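Local coordinates for protein SSO1986 (PDB 2X5Q) that belongs to the Cmr7 family and is a subunit of the crRNA-containing CMR complex of CRISPR antiviral defence, possibly as a homodimer, at residues 83-87 and 159-163; 90-96 and 120-125. All blocks are in the same frame, centred on the assembly; numbering follows the deposited sequence.

Interaction 1: residues 83-87 and 159-163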
loop_
_atom_site.group_PDB
_atom_site.type_symbol
_atom_site.label_atom_id
_atom_site.label_comp_id
_atom_site.label_asym_id
_atom_site.label_seq_id
_atom_site.Cartn_x
_atom_site.Cartn_y
_atom_site.Cartn_z
ATOM N N GLY A 83 2.145 1.024 14.449
ATOM C CA GLY A 83 2.478 2.214 15.194
ATOM C C GLY A 83 1.259 2.825 15.850
ATOM O O GLY A 83 0.121 2.306 15.754
ATOM N N ILE A 84 1.494 3.919 16.552
ATOM C CA ILE A 84 0.404 4.623 17.198
ATOM C C ILE A 84 0.186 5.899 16.425
ATOM O O ILE A 84 1.079 6.362 15.695
ATOM C CB ILE A 84 0.671 4.897 18.693
ATOM C CG1 ILE A 84 1.989 5.649 18.912
ATOM C CG2 ILE A 84 0.642 3.578 19.483
ATOM C CD1 ILE A 84 2.170 6.103 20.338
ATOM N N LEU A 85 -1.016 6.442 16.574
ATOM C CA LEU A 85 -1.363 7.703 15.988
ATOM C C LEU A 85 -1.536 8.688 17.124
ATOM O O LEU A 85 -2.338 8.466 18.048
ATOM C CB LEU A 85 -2.652 7.594 15.187
ATOM C CG LEU A 85 -2.574 6.850 13.858
ATOM C CD1 LEU A 85 -3.985 6.520 13.378
ATOM C CD2 LEU A 85 -1.785 7.659 12.796
ATOM N N ILE A 86 -0.770 9.771 17.065
ATOM C CA ILE A 86 -0.766 10.774 18.113
ATOM C C ILE A 86 -0.837 12.151 17.487
ATOM O O ILE A 86 -0.435 12.318 16.347
ATOM C CB ILE A 86 0.489 10.657 18.995
ATOM C CG1 ILE A 86 1.779 10.905 18.183
ATOM C CG2 ILE A 86 0.518 9.258 19.683
ATOM C CD1 ILE A 86 3.047 10.788 19.007
ATOM N N SER A 87 -1.361 13.125 18.231
ATOM C CA SER A 87 -1.360 14.511 17.772
ATOM C C SER A 87 0.062 15.057 17.739
ATOM O O SER A 87 0.771 15.086 18.758
ATOM C CB SER A 87 -2.244 15.402 18.641
ATOM O OG SER A 87 -2.034 16.751 18.297
ATOM N N LEU A 159 6.060 5.925 25.746
ATOM C CA LEU A 159 4.633 5.998 26.094
ATOM C C LEU A 159 4.375 6.772 27.402
ATOM O O LEU A 159 3.374 7.500 27.527
ATOM C CB LEU A 159 4.008 4.596 26.171
ATOM C CG LEU A 159 3.963 3.750 24.892
ATOM C CD1 LEU A 159 3.110 2.500 25.094
ATOM C CD2 LEU A 159 3.459 4.554 23.698
ATOM N N ALA A 160 5.280 6.632 28.359
ATOM C CA ALA A 160 5.184 7.333 29.632
ATOM C C ALA A 160 5.439 8.831 29.497
ATOM O O ALA A 160 5.080 9.601 30.388
ATOM C CB ALA A 160 6.151 6.728 30.638
ATOM N N LYS A 161 6.058 9.254 28.396
ATOM C CA LYS A 161 6.228 10.678 28.136
ATOM C C LYS A 161 5.025 11.249 27.385
ATOM O O LYS A 161 4.476 12.293 27.797
ATOM C CB LYS A 161 7.543 10.956 27.401
ATOM C CG LYS A 161 8.792 10.774 28.262
ATOM C CD LYS A 161 8.535 10.942 29.785
ATOM C CE LYS A 161 9.736 10.563 30.658
ATOM N NZ LYS A 161 10.147 9.117 30.510
ATOM N N ILE A 162 4.606 10.562 26.327
ATOM C CA ILE A 162 3.459 10.979 25.530
ATOM C C ILE A 162 2.205 10.965 26.399
ATOM O O ILE A 162 1.458 11.929 26.418
ATOM C CB ILE A 162 3.224 10.067 24.283
ATOM C CG1 ILE A 162 4.445 10.033 23.359
ATOM C CG2 ILE A 162 2.042 10.569 23.460
ATOM C CD1 ILE A 162 4.379 8.920 22.278
ATOM N N TYR A 163 1.999 9.870 27.118
ATOM C CA TYR A 163 0.823 9.692 27.970
ATOM C C TYR A 163 1.222 9.767 29.440
ATOM O O TYR A 163 0.838 8.913 30.227
ATOM C CB TYR A 163 0.170 8.343 27.688
ATOM C CG TYR A 163 -0.177 8.111 26.238
ATOM C CD1 TYR A 163 -1.404 8.515 25.728
ATOM C CD2 TYR A 163 0.711 7.492 25.382
ATOM C CE1 TYR A 163 -1.735 8.305 24.401
ATOM C CE2 TYR A 163 0.386 7.275 24.048
ATOM C CZ TYR A 163 -0.831 7.685 23.564
ATOM O OH TYR A 163 -1.160 7.487 22.238
#
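Start at Gly83, on strand 80-86. It contributes nothing to the helix directly and simply continues the backbone pairing with Leu57 of strand 52-60. The next residue, Ile84, points its CA-to-CB bond toward residues 159-163, and its CD1 is the meeting point: it lies 3.9 Å from Leu159 CD2, 4.1 Å from Ile162 CD1 and 4.3 Å from Tyr163 CE2, at the edge of the tyrosine ring. Leu85 then alternates, as a strand residue should, and points away from the helix. This is the usual alpha/beta packing, in which the inward side chains of a strand, here Ile84 and Ile86, present one face of a sheet to the apolar side of a helix. No hydrogen bond crosses between the segments, and the contact is made almost wholly by buried side chains. It uses the last turn of helix 148-162, Leu159 and Ile162, together with Tyr163 just beyond it; the bond from Tyr163 N to Leu159 O (2.8 Å) closes that turn. Tyr163 also holds the N-cap position of helix 164-169, so the contact falls at the junction of two helices. Ile86 comes next and faces the helix again. Its CD1 approaches Ile162 CD1 at 4.0 Å, so the same isoleucine methyl meets both strand residues, while Ile86 CG2 lies 3.5 Å from Tyr163 OH. That hydroxyl is hydrogen-bonded to Ser46 O. At Ser87 the chain turns a corner out of reach of the helix, and its OG is hydrogen-bonded to Asn39 and Glu9.

Interaction 2: residues 90-96 and 120-125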
loop_
_atom_site.group_PDB
_atom_site.type_symbol
_atom_site.label_atom_id
_atom_site.label_comp_id
_atom_site.label_asym_id
_atom_site.label_seq_id
_atom_site.Cartn_x
_atom_site.Cartn_y
_atom_site.Cartn_z
ATOM N N ILE A 90 5.659 15.404 11.762
ATOM C CA ILE A 90 6.992 15.012 11.359
ATOM C C ILE A 90 7.814 16.298 11.242
ATOM O O ILE A 90 7.500 17.166 10.437
ATOM C CB ILE A 90 6.947 14.216 10.037
ATOM C CG1 ILE A 90 6.079 12.966 10.228
ATOM C CG2 ILE A 90 8.350 13.806 9.597
ATOM C CD1 ILE A 90 5.720 12.237 8.978
ATOM N N LEU A 91 8.835 16.438 12.085
ATOM C CA LEU A 91 9.695 17.629 12.091
ATOM C C LEU A 91 10.877 17.512 11.142
ATOM O O LEU A 91 11.327 18.505 10.576
ATOM C CB LEU A 91 10.226 17.928 13.497
ATOM C CG LEU A 91 9.306 18.690 14.454
ATOM C CD1 LEU A 91 10.119 19.223 15.629
ATOM C CD2 LEU A 91 8.590 19.830 13.766
ATOM N N LYS A 92 11.390 16.298 10.991
ATOM C CA LYS A 92 12.461 16.034 10.051
ATOM C C LYS A 92 12.120 14.746 9.324
ATOM O O LYS A 92 11.716 13.758 9.948
ATOM C CB LYS A 92 13.812 15.923 10.773
ATOM C CG LYS A 92 14.944 15.541 9.872
ATOM C CD LYS A 92 16.243 15.375 10.633
ATOM C CE LYS A 92 16.311 14.039 11.335
ATOM N NZ LYS A 92 17.601 13.880 12.046
ATOM N N GLY A 93 12.265 14.769 8.005
ATOM C CA GLY A 93 11.917 13.625 7.175
ATOM C C GLY A 93 10.805 13.945 6.193
ATOM O O GLY A 93 10.099 14.943 6.335
ATOM N N ASN A 94 10.667 13.083 5.191
ATOM C CA ASN A 94 9.610 13.195 4.204
ATOM C C ASN A 94 8.328 12.690 4.810
ATOM O O ASN A 94 8.325 11.646 5.465
ATOM C CB ASN A 94 9.924 12.342 2.980
ATOM C CG ASN A 94 11.233 12.673 2.375
ATOM O OD1 ASN A 94 12.097 11.797 2.228
ATOM N ND2 ASN A 94 11.427 13.951 2.033
ATOM N N HIS A 95 7.245 13.425 4.593
ATOM C CA HIS A 95 5.936 13.041 5.110
ATOM C C HIS A 95 4.945 12.889 3.969
ATOM O O HIS A 95 4.951 13.684 3.019
ATOM C CB HIS A 95 5.395 14.059 6.122
ATOM C CG HIS A 95 5.375 15.461 5.622
ATOM N ND1 HIS A 95 4.216 16.108 5.255
ATOM C CD2 HIS A 95 6.379 16.347 5.431
ATOM C CE1 HIS A 95 4.508 17.331 4.852
ATOM N NE2 HIS A 95 5.815 17.501 4.947
ATOM N N PHE A 96 4.111 11.861 4.071
ATOM C CA PHE A 96 2.995 11.671 3.174
ATOM C C PHE A 96 1.732 11.820 4.019
ATOM O O PHE A 96 1.599 11.201 5.066
ATOM C CB PHE A 96 3.065 10.288 2.517
ATOM C CG PHE A 96 1.957 10.039 1.538
ATOM C CD1 PHE A 96 2.097 10.385 0.209
ATOM C CD2 PHE A 96 0.754 9.483 1.963
ATOM C CE1 PHE A 96 1.051 10.179 -0.688
ATOM C CE2 PHE A 96 -0.286 9.274 1.072
ATOM C CZ PHE A 96 -0.132 9.614 -0.251
ATOM N N PHE A 120 -3.807 12.146 8.905
ATOM C CA PHE A 120 -2.549 11.716 9.505
ATOM C C PHE A 120 -1.417 11.659 8.493
ATOM O O PHE A 120 -1.649 11.495 7.289
ATOM C CB PHE A 120 -2.697 10.376 10.238
ATOM C CG PHE A 120 -2.808 9.178 9.339
ATOM C CD1 PHE A 120 -1.750 8.291 9.206
ATOM C CD2 PHE A 120 -3.991 8.903 8.670
ATOM C CE1 PHE A 120 -1.862 7.184 8.398
ATOM C CE2 PHE A 120 -4.109 7.797 7.879
ATOM C CZ PHE A 120 -3.036 6.934 7.725
ATOM N N SER A 121 -0.195 11.806 8.994
ATOM C CA SER A 121 0.999 11.753 8.146
ATOM C C SER A 121 1.920 10.577 8.513
ATOM O O SER A 121 2.045 10.228 9.683
ATOM C CB SER A 121 1.762 13.070 8.256
ATOM O OG SER A 121 0.997 14.133 7.720
ATOM N N LEU A 122 2.567 10.005 7.491
ATOM C CA LEU A 122 3.514 8.896 7.611
ATOM C C LEU A 122 4.896 9.371 7.192
ATOM O O LEU A 122 4.993 10.092 6.217
ATOM C CB LEU A 122 3.139 7.781 6.631
ATOM C CG LEU A 122 1.691 7.305 6.647
ATOM C CD1 LEU A 122 1.401 6.509 5.393
ATOM C CD2 LEU A 122 1.415 6.499 7.923
ATOM N N PRO A 123 5.963 8.919 7.887
ATOM C CA PRO A 123 7.346 9.155 7.454
ATOM C C PRO A 123 7.810 8.160 6.376
ATOM O O PRO A 123 8.042 6.991 6.693
ATOM C CB PRO A 123 8.146 8.959 8.745
ATOM C CG PRO A 123 7.340 7.991 9.551
ATOM C CD PRO A 123 5.908 8.140 9.142
ATOM N N ILE A 124 7.951 8.626 5.128
ATOM C CA ILE A 124 8.298 7.745 3.986
ATOM C C ILE A 124 9.618 8.081 3.280
ATOM O O ILE A 124 10.121 9.195 3.390
ATOM C CB ILE A 124 7.213 7.768 2.914
ATOM C CG1 ILE A 124 6.976 9.208 2.428
ATOM C CG2 ILE A 124 5.943 7.139 3.456
ATOM C CD1 ILE A 124 6.464 9.306 0.991
ATOM N N LYS A 125 10.164 7.104 2.563
ATOM C CA LYS A 125 11.289 7.313 1.639
ATOM C C LYS A 125 11.971 5.989 1.344
ATOM O O LYS A 125 11.299 5.029 0.948
ATOM C CB LYS A 125 12.313 8.323 2.175
ATOM C CG LYS A 125 13.605 8.402 1.364
ATOM C CD LYS A 125 14.261 9.767 1.488
ATOM C CE LYS A 125 15.659 9.779 0.891
ATOM N NZ LYS A 125 16.057 11.175 0.543
#
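Three backbone hydrogen bonds join the segments, with His95-Phe96 antiparallel to Leu122-Pro123. Phe96 and Leu122 form a hydrogen-bonded pair, Phe96 N to Leu122 O and Leu122 N to Phe96 O, both 2.9 Å; the third bond runs from Ile124 N to Asn94 O (3.1 Å). Between them His95 and Pro123 make a non-hydrogen-bonded pair, which suits proline, since it has no N-H to give. CA-H...O contacts reinforce the pairing: Pro123 CA to Asn94 O (3.3 Å), His95 CA to Leu122 O (3.3 Å) and Ser121 CA to Phe96 O (3.2 Å). Apolar packing comes from Ile90 CD1, 4.1 Å from Pro123 CB, and from Phe96 CB, 3.9 Å from Ile124 CD1. Tyr132 of the second subunit packs on Asn94 and Ile124, and its Phe75 on Leu122. Just after Ile90, Leu91 and Lys92 form a classic beta bulge opposite Ser35 in the four-stranded antiparallel sheet. Strand 117-123 also pairs in parallel with strand 11-15 through Ser121, and Leu122 and Pro123 touch Leu71 of strand 70-73.

From the N terminus the chain first lays down strand 11-15, whose two edges later receive strand 80-86, antiparallel, and strand 117-123, parallel. Residues 83-87 open interaction 1; the chain turns a corner and soon reaches 90-96, which opens interaction 2. That one closes first, when 120-125 returns after 23 residues. Interaction 1 closes only at 159-163, at the end of helix 148-162, so interaction 2 is nested inside its loop. The outer contact ties the helical region to the mixed sheet; the inner one pairs strands 95-102 and 117-123 of that sheet and, through Ile90, brings in strand 88-92 of the four-stranded antiparallel sheet. Their centres are 16 Å apart, yet Leu85 CD2 packs 3.6 Å from Phe120 CD1.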